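Local atomic coordinates of GH5 (Bacteroidetes bacterium AC2a, PDB entry 4YHE), a protein that probably hydrolyses the beta-glucosidic bonds of cellulose, as a family 5 glycoside hydrolase with a beta/alpha-barrel fold. Residues M14-N19 with A53-V58; G95-I100 with W156-T161; C216-T221 with V238-Y243. All coordinates share one frame; numbering follows the deposited sequence.

Contact 1: M14-N19 with A53-V58; sequences MGIGWN and AGFRSV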
loop_
_atom_site.group_PDB
_atom_site.type_symbol
_atom_site.label_atom_id
_atom_site.label_comp_id
_atom_site.label_asym_id
_atom_site.label_seq_id
_atom_site.Cartn_x
_atom_site.Cartn_y
_atom_site.Cartn_z
ATOM N N MET A 14 1.896 7.734 -10.593
ATOM C CA MET A 14 2.446 7.454 -9.276
ATOM C C MET A 14 3.803 6.786 -9.304
ATOM O O MET A 14 4.496 6.767 -8.266
ATOM C CB MET A 14 1.433 6.655 -8.429
ATOM C CG MET A 14 0.164 7.441 -8.217
ATOM S SD MET A 14 -0.915 6.846 -6.898
ATOM C CE MET A 14 -1.167 5.179 -7.417
ATOM N N GLY A 15 4.193 6.233 -10.470
ATOM C CA GLY A 15 5.467 5.626 -10.677
ATOM C C GLY A 15 5.886 4.612 -9.608
ATOM O O GLY A 15 5.102 3.693 -9.263
ATOM N N ILE A 16 7.120 4.770 -9.128
ATOM C CA ILE A 16 7.563 4.151 -7.893
ATOM C C ILE A 16 7.438 5.228 -6.782
ATOM O O ILE A 16 7.935 6.341 -6.893
ATOM C CB ILE A 16 8.988 3.562 -7.978
ATOM C CG1 ILE A 16 9.051 2.479 -9.050
ATOM C CG2 ILE A 16 9.465 3.048 -6.619
ATOM C CD1 ILE A 16 8.136 1.281 -8.804
ATOM N N GLY A 17 6.704 4.888 -5.735
ATOM C CA GLY A 17 6.561 5.727 -4.570
ATOM C C GLY A 17 7.094 5.048 -3.314
ATOM O O GLY A 17 7.794 4.006 -3.371
ATOM N N TRP A 18 6.787 5.665 -2.164
ATOM C CA TRP A 18 7.416 5.294 -0.896
ATOM C C TRP A 18 6.387 5.460 0.200
ATOM O O TRP A 18 5.593 6.430 0.174
ATOM C CB TRP A 18 8.612 6.207 -0.679
ATOM C CG TRP A 18 9.479 6.009 0.517
ATOM C CD1 TRP A 18 10.592 5.265 0.595
ATOM C CD2 TRP A 18 9.346 6.666 1.779
ATOM N NE1 TRP A 18 11.168 5.384 1.844
ATOM C CE2 TRP A 18 10.426 6.259 2.579
ATOM C CE3 TRP A 18 8.445 7.591 2.295
ATOM C CZ2 TRP A 18 10.600 6.713 3.882
ATOM C CZ3 TRP A 18 8.621 8.028 3.608
ATOM C CH2 TRP A 18 9.700 7.608 4.361
ATOM N N ASN A 19 6.362 4.490 1.121
ATOM C CA ASN A 19 5.460 4.551 2.298
ATOM C C ASN A 19 6.178 5.155 3.509
ATOM O O ASN A 19 7.273 4.693 3.901
ATOM C CB ASN A 19 4.986 3.191 2.732
ATOM C CG ASN A 19 3.846 2.661 1.896
ATOM O OD1 ASN A 19 2.676 2.776 2.272
ATOM N ND2 ASN A 19 4.186 2.048 0.768
ATOM N N ALA A 53 15.071 11.755 -4.796
ATOM C CA ALA A 53 15.475 10.402 -5.137
ATOM C C ALA A 53 14.791 9.880 -6.392
ATOM O O ALA A 53 15.235 8.868 -6.941
ATOM C CB ALA A 53 15.178 9.454 -3.984
ATOM N N GLY A 54 13.686 10.513 -6.776
ATOM C CA GLY A 54 12.858 10.099 -7.909
ATOM C C GLY A 54 11.534 9.412 -7.641
ATOM O O GLY A 54 10.873 8.949 -8.568
ATOM N N PHE A 55 11.111 9.329 -6.376
ATOM C CA PHE A 55 9.805 8.857 -6.081
ATOM C C PHE A 55 8.780 9.850 -6.604
ATOM O O PHE A 55 8.935 11.062 -6.437
ATOM C CB PHE A 55 9.639 8.669 -4.554
ATOM C CG PHE A 55 10.450 7.543 -3.999
ATOM C CD1 PHE A 55 10.100 6.215 -4.280
ATOM C CD2 PHE A 55 11.524 7.775 -3.179
ATOM C CE1 PHE A 55 10.819 5.167 -3.744
ATOM C CE2 PHE A 55 12.262 6.721 -2.658
ATOM C CZ PHE A 55 11.911 5.417 -2.935
ATOM N N ARG A 56 7.725 9.354 -7.246
ATOM C CA ARG A 56 6.634 10.205 -7.705
ATOM C C ARG A 56 5.465 10.296 -6.768
ATOM O O ARG A 56 4.578 11.139 -6.934
ATOM C CB ARG A 56 6.143 9.710 -9.067
ATOM C CG ARG A 56 7.179 9.880 -10.197
ATOM C CD ARG A 56 6.648 9.249 -11.484
ATOM N NE ARG A 56 7.583 9.286 -12.620
ATOM C CZ ARG A 56 7.497 10.143 -13.647
ATOM N NH1 ARG A 56 6.536 11.064 -13.702
ATOM N NH2 ARG A 56 8.402 10.094 -14.620
ATOM N N SER A 57 5.399 9.388 -5.807
ATOM C CA SER A 57 4.258 9.344 -4.926
ATOM C C SER A 57 4.694 8.988 -3.515
ATOM O O SER A 57 5.787 8.451 -3.286
ATOM C CB SER A 57 3.264 8.291 -5.424
ATOM O OG SER A 57 3.923 7.067 -5.744
ATOM N N VAL A 58 3.787 9.202 -2.576
ATOM C CA VAL A 58 4.050 8.842 -1.203
ATOM C C VAL A 58 2.750 8.397 -0.581
ATOM O O VAL A 58 1.707 9.019 -0.766
ATOM C CB VAL A 58 4.717 9.995 -0.400
ATOM C CG1 VAL A 58 3.851 11.266 -0.415
ATOM C CG2 VAL A 58 4.957 9.573 1.053
HETATM O O HOH W 1 8.988 6.869 -9.906
#
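Trp18 and Val58 lie abreast in two parallel strands, their CA atoms 4.9 Å apart, with the backbones joined by a bond from Arg56 N to Ile16 O and a longer, bent one from Trp18 N to Ser57 O. A water that accepts from Ile16 N at 2.9 Å also lies 3.1 Å from Gly54 O. Ser57 reaches back with its side chain to the loop ahead of strand 16-20: OG donates to Met14 O at 2.6 Å, in the carbonyl plane and on a lone pair. Its torsion sets OG between its own backbone N and carbonyl carbon (chi1 47°), where it also lies close over Gly17 CA, and a side chain on Gly17 would collide with it. Arg56 runs extended past the turn, with CB on Met14 O and CD 3.9 Å from Gly15 CA.

Aromatic packing occupies the other side of the pair. Trp18 CB stands 3.8 Å from the centroid of the Phe55 ring, almost straight above its face, a CH-pi contact. The indole then swings past, CD1 touching Phe55 CZ, with the ring planes at 53°. Phe55 CE1 meets Ile16 CG2 at 3.8 Å, while Val58 CG2 comes to the indole edge.

Gly54 closes helix 44-53 in a Schellman motif. Leu50 of that helix packs on Trp18, Phe55 and Val58, and helix 357-369 covers Ile16 and Phe55. Trp18 NE1 is bound by Asp332 and Arg56 by Glu369, while strand 327-332 flanks 16-20 on the side away from 57-60.

Contact 2: G95-I100 with W156-T161; sequences GLIVII and WLVFET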
loop_
_atom_site.group_PDB
_atom_site.type_symbol
_atom_site.label_atom_id
_atom_site.label_comp_id
_atom_site.label_asym_id
_atom_site.label_seq_id
_atom_site.Cartn_x
_atom_site.Cartn_y
_atom_site.Cartn_z
ATOM N N GLY A 95 6.012 18.097 -4.593
ATOM C CA GLY A 95 5.587 17.613 -5.900
ATOM C C GLY A 95 5.129 16.161 -5.990
ATOM O O GLY A 95 5.020 15.623 -7.074
ATOM N N LEU A 96 4.816 15.548 -4.854
ATOM C CA LEU A 96 4.436 14.126 -4.814
ATOM C C LEU A 96 2.932 13.953 -4.870
ATOM O O LEU A 96 2.176 14.765 -4.341
ATOM C CB LEU A 96 4.972 13.471 -3.530
ATOM C CG LEU A 96 6.470 13.554 -3.296
ATOM C CD1 LEU A 96 6.825 13.258 -1.857
ATOM C CD2 LEU A 96 7.190 12.623 -4.254
ATOM N N ILE A 97 2.498 12.890 -5.539
ATOM C CA ILE A 97 1.128 12.417 -5.428
ATOM C C ILE A 97 1.049 11.751 -4.045
ATOM O O ILE A 97 2.010 11.113 -3.614
ATOM C CB ILE A 97 0.809 11.438 -6.567
ATOM C CG1 ILE A 97 0.734 12.218 -7.884
ATOM C CG2 ILE A 97 -0.495 10.703 -6.315
ATOM C CD1 ILE A 97 0.991 11.397 -9.124
ATOM N N VAL A 98 -0.079 11.890 -3.385
ATOM C CA VAL A 98 -0.199 11.505 -1.966
ATOM C C VAL A 98 -1.383 10.597 -1.777
ATOM O O VAL A 98 -2.454 10.905 -2.262
ATOM C CB VAL A 98 -0.402 12.755 -1.073
ATOM C CG1 VAL A 98 -0.598 12.382 0.412
ATOM C CG2 VAL A 98 0.754 13.724 -1.258
ATOM N N ILE A 99 -1.194 9.478 -1.075
ATOM C CA ILE A 99 -2.291 8.606 -0.677
ATOM C C ILE A 99 -2.392 8.609 0.853
ATOM O O ILE A 99 -1.374 8.473 1.528
ATOM C CB ILE A 99 -1.995 7.145 -1.117
ATOM C CG1 ILE A 99 -1.730 7.075 -2.610
ATOM C CG2 ILE A 99 -3.122 6.196 -0.769
ATOM C CD1 ILE A 99 -1.100 5.751 -3.033
ATOM N N ILE A 100 -3.598 8.781 1.385
ATOM C CA ILE A 100 -3.875 8.572 2.817
ATOM C C ILE A 100 -4.967 7.542 2.934
ATOM O O ILE A 100 -5.679 7.301 1.972
ATOM C CB ILE A 100 -4.290 9.863 3.538
ATOM C CG1 ILE A 100 -5.533 10.530 2.884
ATOM C CG2 ILE A 100 -3.111 10.824 3.531
ATOM C CD1 ILE A 100 -6.111 11.659 3.711
ATOM N N TRP A 156 -4.066 15.286 -7.092
ATOM C CA TRP A 156 -2.790 14.852 -6.540
ATOM C C TRP A 156 -2.980 14.140 -5.185
ATOM O O TRP A 156 -2.091 13.416 -4.783
ATOM C CB TRP A 156 -1.779 16.010 -6.382
ATOM C CG TRP A 156 -2.299 17.142 -5.573
ATOM C CD1 TRP A 156 -2.923 18.274 -6.040
ATOM C CD2 TRP A 156 -2.274 17.258 -4.142
ATOM N NE1 TRP A 156 -3.295 19.072 -4.986
ATOM C CE2 TRP A 156 -2.901 18.484 -3.812
ATOM C CE3 TRP A 156 -1.777 16.444 -3.107
ATOM C CZ2 TRP A 156 -3.041 18.920 -2.498
ATOM C CZ3 TRP A 156 -1.917 16.884 -1.796
ATOM C CH2 TRP A 156 -2.548 18.105 -1.502
ATOM N N LEU A 157 -4.116 14.329 -4.524
ATOM C CA LEU A 157 -4.433 13.660 -3.244
ATOM C C LEU A 157 -5.427 12.510 -3.490
ATOM O O LEU A 157 -6.543 12.740 -3.945
ATOM C CB LEU A 157 -5.011 14.650 -2.234
ATOM C CG LEU A 157 -5.454 14.092 -0.867
ATOM C CD1 LEU A 157 -4.279 13.414 -0.178
ATOM C CD2 LEU A 157 -6.041 15.163 0.022
ATOM N N VAL A 158 -4.987 11.284 -3.187
ATOM C CA VAL A 158 -5.756 10.049 -3.366
ATOM C C VAL A 158 -6.203 9.539 -2.000
ATOM O O VAL A 158 -5.428 9.575 -1.042
ATOM C CB VAL A 158 -4.881 8.954 -4.019
ATOM C CG1 VAL A 158 -5.625 7.620 -4.133
ATOM C CG2 VAL A 158 -4.335 9.374 -5.383
ATOM N N PHE A 159 -7.451 9.113 -1.896
ATOM C CA PHE A 159 -7.929 8.454 -0.695
ATOM C C PHE A 159 -7.953 6.944 -0.952
ATOM O O PHE A 159 -8.518 6.497 -1.960
ATOM C CB PHE A 159 -9.349 8.877 -0.324
ATOM C CG PHE A 159 -9.497 10.307 0.119
ATOM C CD1 PHE A 159 -8.412 11.100 0.419
ATOM C CD2 PHE A 159 -10.764 10.845 0.262
ATOM C CE1 PHE A 159 -8.591 12.408 0.824
ATOM C CE2 PHE A 159 -10.961 12.155 0.677
ATOM C CZ PHE A 159 -9.868 12.938 0.957
ATOM N N GLU A 160 -7.371 6.173 -0.034
ATOM C CA GLU A 160 -7.436 4.722 -0.065
ATOM C C GLU A 160 -8.345 4.292 1.090
ATOM O O GLU A 160 -8.084 4.643 2.239
ATOM C CB GLU A 160 -6.039 4.164 0.059
ATOM C CG GLU A 160 -5.931 2.654 0.164
ATOM C CD GLU A 160 -4.496 2.249 0.446
ATOM O OE1 GLU A 160 -3.624 2.348 -0.469
ATOM O OE2 GLU A 160 -4.247 1.877 1.614
ATOM N N THR A 161 -9.417 3.575 0.769
ATOM C CA THR A 161 -10.538 3.409 1.692
ATOM C C THR A 161 -10.192 2.705 2.992
ATOM O O THR A 161 -10.699 3.088 4.062
ATOM C CB THR A 161 -11.712 2.647 1.049
ATOM O OG1 THR A 161 -11.270 1.414 0.476
ATOM C CG2 THR A 161 -12.339 3.475 -0.030
#
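Val98 and Val158 tie the two strands together through their main chains. Val98 N donates to Trp156 O at 2.9 Å, Val158 N returns a bond to Val98 O at 2.7 Å, and Ile100 N to Val158 O and Glu160 N to Ile100 O continue the alternation. All four are nearly straight, the donors lying close to the C=O axis, as expected of regular parallel strands, whose directions here differ by 24°.

The apolar contacts fall on two faces. On the face carrying Val98, Leu157, Ile100 and Phe159, Leu157 CD1 fits against Val98 CG1 at 3.9 Å, and Val98 CG2 comes to the edge of the Trp156 indole near CE3. Ile100 lies beside Phe159, pointing the same way: its CG1, set between the backbone N and the carbonyl carbon (chi1 57°), touches Phe159 CD1 at 3.8 Å, and its CD1 continues to Phe159 CE1 at 3.9 Å. An alanine in place of Ile100 would probably leave Phe159 CD1 and CE1 without their aliphatic neighbour and open a gap against Val88 of helix 78-93. On the opposite face, which carries Ile99 and Val158, Ile99 CG1 lies alongside Val158 CB at 3.9 Å, and Ile99 CG2 rests on Glu160 CB at 3.7 Å.

Polar side-chain chemistry enters at Glu160, whose extended chain carries the carboxylate on past Ile99 CG2. Its OE2 meets Arg59 in a salt bridge and also Asn101, while OE1 is hydrogen-bonded to Tyr292. The contact is therefore apolar along most of its length, with four main-chain bonds engaging the N-H groups of Val98, Val158, Ile100 and Glu160, and it ends in a buried carboxylate whose rotation is probably restricted by Arg59, Asn101 and Tyr292.

Contact 3: C216-T221 with V238-Y243; sequences CNPDLT and VAVHSY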
loop_
_atom_site.group_PDB
_atom_site.type_symbol
_atom_site.label_atom_id
_atom_site.label_comp_id
_atom_site.label_asym_id
_atom_site.label_seq_id
_atom_site.Cartn_x
_atom_site.Cartn_y
_atom_site.Cartn_z
ATOM N N CYS A 216 -5.456 -7.376 0.946
ATOM C CA CYS A 216 -4.621 -6.831 -0.169
ATOM C C CYS A 216 -3.920 -7.882 -1.039
ATOM O O CYS A 216 -2.898 -7.604 -1.704
ATOM C CB CYS A 216 -3.612 -5.800 0.369
ATOM S SG CYS A 216 -4.391 -4.247 0.866
ATOM N N ASN A 217 -4.473 -9.099 -1.051
ATOM C CA ASN A 217 -3.919 -10.200 -1.754
ATOM C C ASN A 217 -4.381 -10.074 -3.199
ATOM O O ASN A 217 -5.586 -10.088 -3.466
ATOM C CB ASN A 217 -4.428 -11.537 -1.156
ATOM C CG ASN A 217 -3.947 -12.745 -1.924
ATOM O OD1 ASN A 217 -4.520 -13.147 -2.941
ATOM N ND2 ASN A 217 -2.903 -13.358 -1.419
ATOM N N PRO A 218 -3.422 -9.935 -4.137
ATOM C CA PRO A 218 -3.821 -9.758 -5.540
ATOM C C PRO A 218 -4.810 -10.795 -6.088
ATOM O O PRO A 218 -5.808 -10.436 -6.718
ATOM C CB PRO A 218 -2.488 -9.807 -6.291
ATOM C CG PRO A 218 -1.480 -9.352 -5.308
ATOM C CD PRO A 218 -1.959 -9.881 -3.967
ATOM N N ASP A 219 -4.550 -12.076 -5.884
ATOM C CA ASP A 219 -5.471 -13.070 -6.414
ATOM C C ASP A 219 -6.853 -13.034 -5.789
ATOM O O ASP A 219 -7.845 -13.137 -6.520
ATOM C CB ASP A 219 -4.849 -14.450 -6.380
ATOM C CG ASP A 219 -3.717 -14.577 -7.404
ATOM O OD1 ASP A 219 -3.734 -13.834 -8.425
ATOM O OD2 ASP A 219 -2.816 -15.371 -7.183
ATOM N N LEU A 220 -6.945 -12.854 -4.460
ATOM C CA LEU A 220 -8.258 -12.799 -3.824
ATOM C C LEU A 220 -8.983 -11.526 -4.257
ATOM O O LEU A 220 -10.214 -11.473 -4.289
ATOM C CB LEU A 220 -8.158 -12.889 -2.301
ATOM C CG LEU A 220 -7.626 -14.212 -1.727
ATOM C CD1 LEU A 220 -7.629 -14.124 -0.204
ATOM C CD2 LEU A 220 -8.500 -15.374 -2.171
ATOM N N THR A 221 -8.202 -10.511 -4.625
ATOM C CA THR A 221 -8.745 -9.274 -5.182
ATOM C C THR A 221 -9.361 -9.512 -6.567
ATOM O O THR A 221 -10.563 -9.275 -6.784
ATOM C CB THR A 221 -7.645 -8.166 -5.241
ATOM O OG1 THR A 221 -7.115 -7.956 -3.934
ATOM C CG2 THR A 221 -8.230 -6.835 -5.750
ATOM N N VAL A 238 -7.518 0.067 -8.068
ATOM C CA VAL A 238 -7.435 -1.163 -7.275
ATOM C C VAL A 238 -6.100 -1.121 -6.574
ATOM O O VAL A 238 -5.072 -0.953 -7.195
ATOM C CB VAL A 238 -7.567 -2.439 -8.123
ATOM C CG1 VAL A 238 -7.342 -3.684 -7.258
ATOM C CG2 VAL A 238 -8.951 -2.509 -8.769
ATOM N N ALA A 239 -6.153 -1.215 -5.256
ATOM C CA ALA A 239 -4.959 -1.272 -4.411
ATOM C C ALA A 239 -4.656 -2.713 -4.084
ATOM O O ALA A 239 -5.545 -3.443 -3.628
ATOM C CB ALA A 239 -5.215 -0.525 -3.118
ATOM N N VAL A 240 -3.392 -3.092 -4.205
ATOM C CA VAL A 240 -2.925 -4.414 -3.785
ATOM C C VAL A 240 -1.584 -4.294 -3.048
ATOM O O VAL A 240 -0.874 -3.265 -3.162
ATOM C CB VAL A 240 -2.790 -5.384 -4.992
ATOM C CG1 VAL A 240 -4.144 -5.807 -5.534
ATOM C CG2 VAL A 240 -2.005 -4.761 -6.132
ATOM N N HIS A 241 -1.224 -5.349 -2.309
ATOM C CA HIS A 241 0.083 -5.409 -1.662
ATOM C C HIS A 241 0.795 -6.672 -2.108
ATOM O O HIS A 241 0.164 -7.710 -2.313
ATOM C CB HIS A 241 -0.001 -5.418 -0.129
ATOM C CG HIS A 241 -0.587 -4.180 0.459
ATOM N ND1 HIS A 241 -0.836 -4.055 1.805
ATOM C CD2 HIS A 241 -1.030 -3.039 -0.109
ATOM C CE1 HIS A 241 -1.375 -2.875 2.043
ATOM N NE2 HIS A 241 -1.505 -2.237 0.893
ATOM N N SER A 242 2.115 -6.582 -2.270
ATOM C CA SER A 242 2.928 -7.797 -2.438
ATOM C C SER A 242 4.282 -7.786 -1.767
ATOM O O SER A 242 5.143 -6.923 -2.033
ATOM C CB SER A 242 3.111 -8.165 -3.919
ATOM O OG SER A 242 3.885 -9.352 -4.029
ATOM N N TYR A 243 4.461 -8.786 -0.907
ATOM C CA TYR A 243 5.766 -9.166 -0.347
ATOM C C TYR A 243 6.133 -10.613 -0.791
ATOM O O TYR A 243 6.734 -11.403 -0.045
ATOM C CB TYR A 243 5.748 -9.032 1.160
ATOM C CG TYR A 243 5.410 -7.654 1.649
ATOM C CD1 TYR A 243 6.404 -6.710 1.854
ATOM C CD2 TYR A 243 4.086 -7.279 1.902
ATOM C CE1 TYR A 243 6.114 -5.432 2.320
ATOM C CE2 TYR A 243 3.784 -6.004 2.369
ATOM C CZ TYR A 243 4.800 -5.083 2.549
ATOM O OH TYR A 243 4.539 -3.843 3.038
HETATM O O HOH W 2 -6.232 -5.817 -2.611
#
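Cys216 lays its side chain flat over one face of the His241 imidazole, SG standing 3.5 Å from the ring centroid and only 9° off the normal. CB shares the same face, nearer the CG end of the ring, and approaches His241 CG to 3.4 Å. SG lies anti to the carbonyl carbon (chi1 -72°), which carries the sulfur out above the ring while the carbonyl turns to the strand. There Cys216 O accepts from His241 N at 2.9 Å, in the carbonyl plane, on a lone pair and along a nearly straight N-H. The same residue pair is thus held twice, through backbone and through ring, and His241 ND1 is further bound by Glu164, which limits the rotation of the imidazole.

The first turn of the helix packs beside this anchor. Pro218 sets CG against Val240 CB at 4.2 Å, its CD lying near His241 O. One turn on, Thr221 CG2 and Val238 CG1 meet tip to tip at 3.6 Å. The hydroxyl of Thr221 makes two bonds: OG1 donates to Asn217 O at 2.7 Å, from above the carbonyl plane, and accepts a hydrogen bond from a water that also donates to Ala239 O; the buried strand carbonyl is thereby joined to the helix. Asn217 is the N-cap, its OD1 accepting from Leu220 N at 2.9 Å.

Met276 of helix 270-285 covers Pro218, and Tyr284 covers Thr221 and Val238. The arrangement belongs to a beta-alpha-beta crossover, in which strand 209-212 leads through helix 218-224 to the parallel, adjacent strand 236-242, a repeating element of the TIM barrel.

Overall arrangement
The three contacts follow one another along the chain, each closing before the next opens, and all reach the closed eight-stranded parallel barrel. Contact 1 pairs its first and second strands and contact 2 its third and fourth; their centres are 11 Å apart, and they touch where strand 57-60 lies against 97-101, probably with Val58 N bonded to Ile97 O. Contact 3 sets the start of helix 218-224 against the sixth strand, its centre 19 Å from that of contact 1 and 18 Å from that of contact 2, which it meets lightly through Glu160 and Ala239. Together they sample strand-strand pairing within the TIM-barrel wall and the packing of a helix start on a strand.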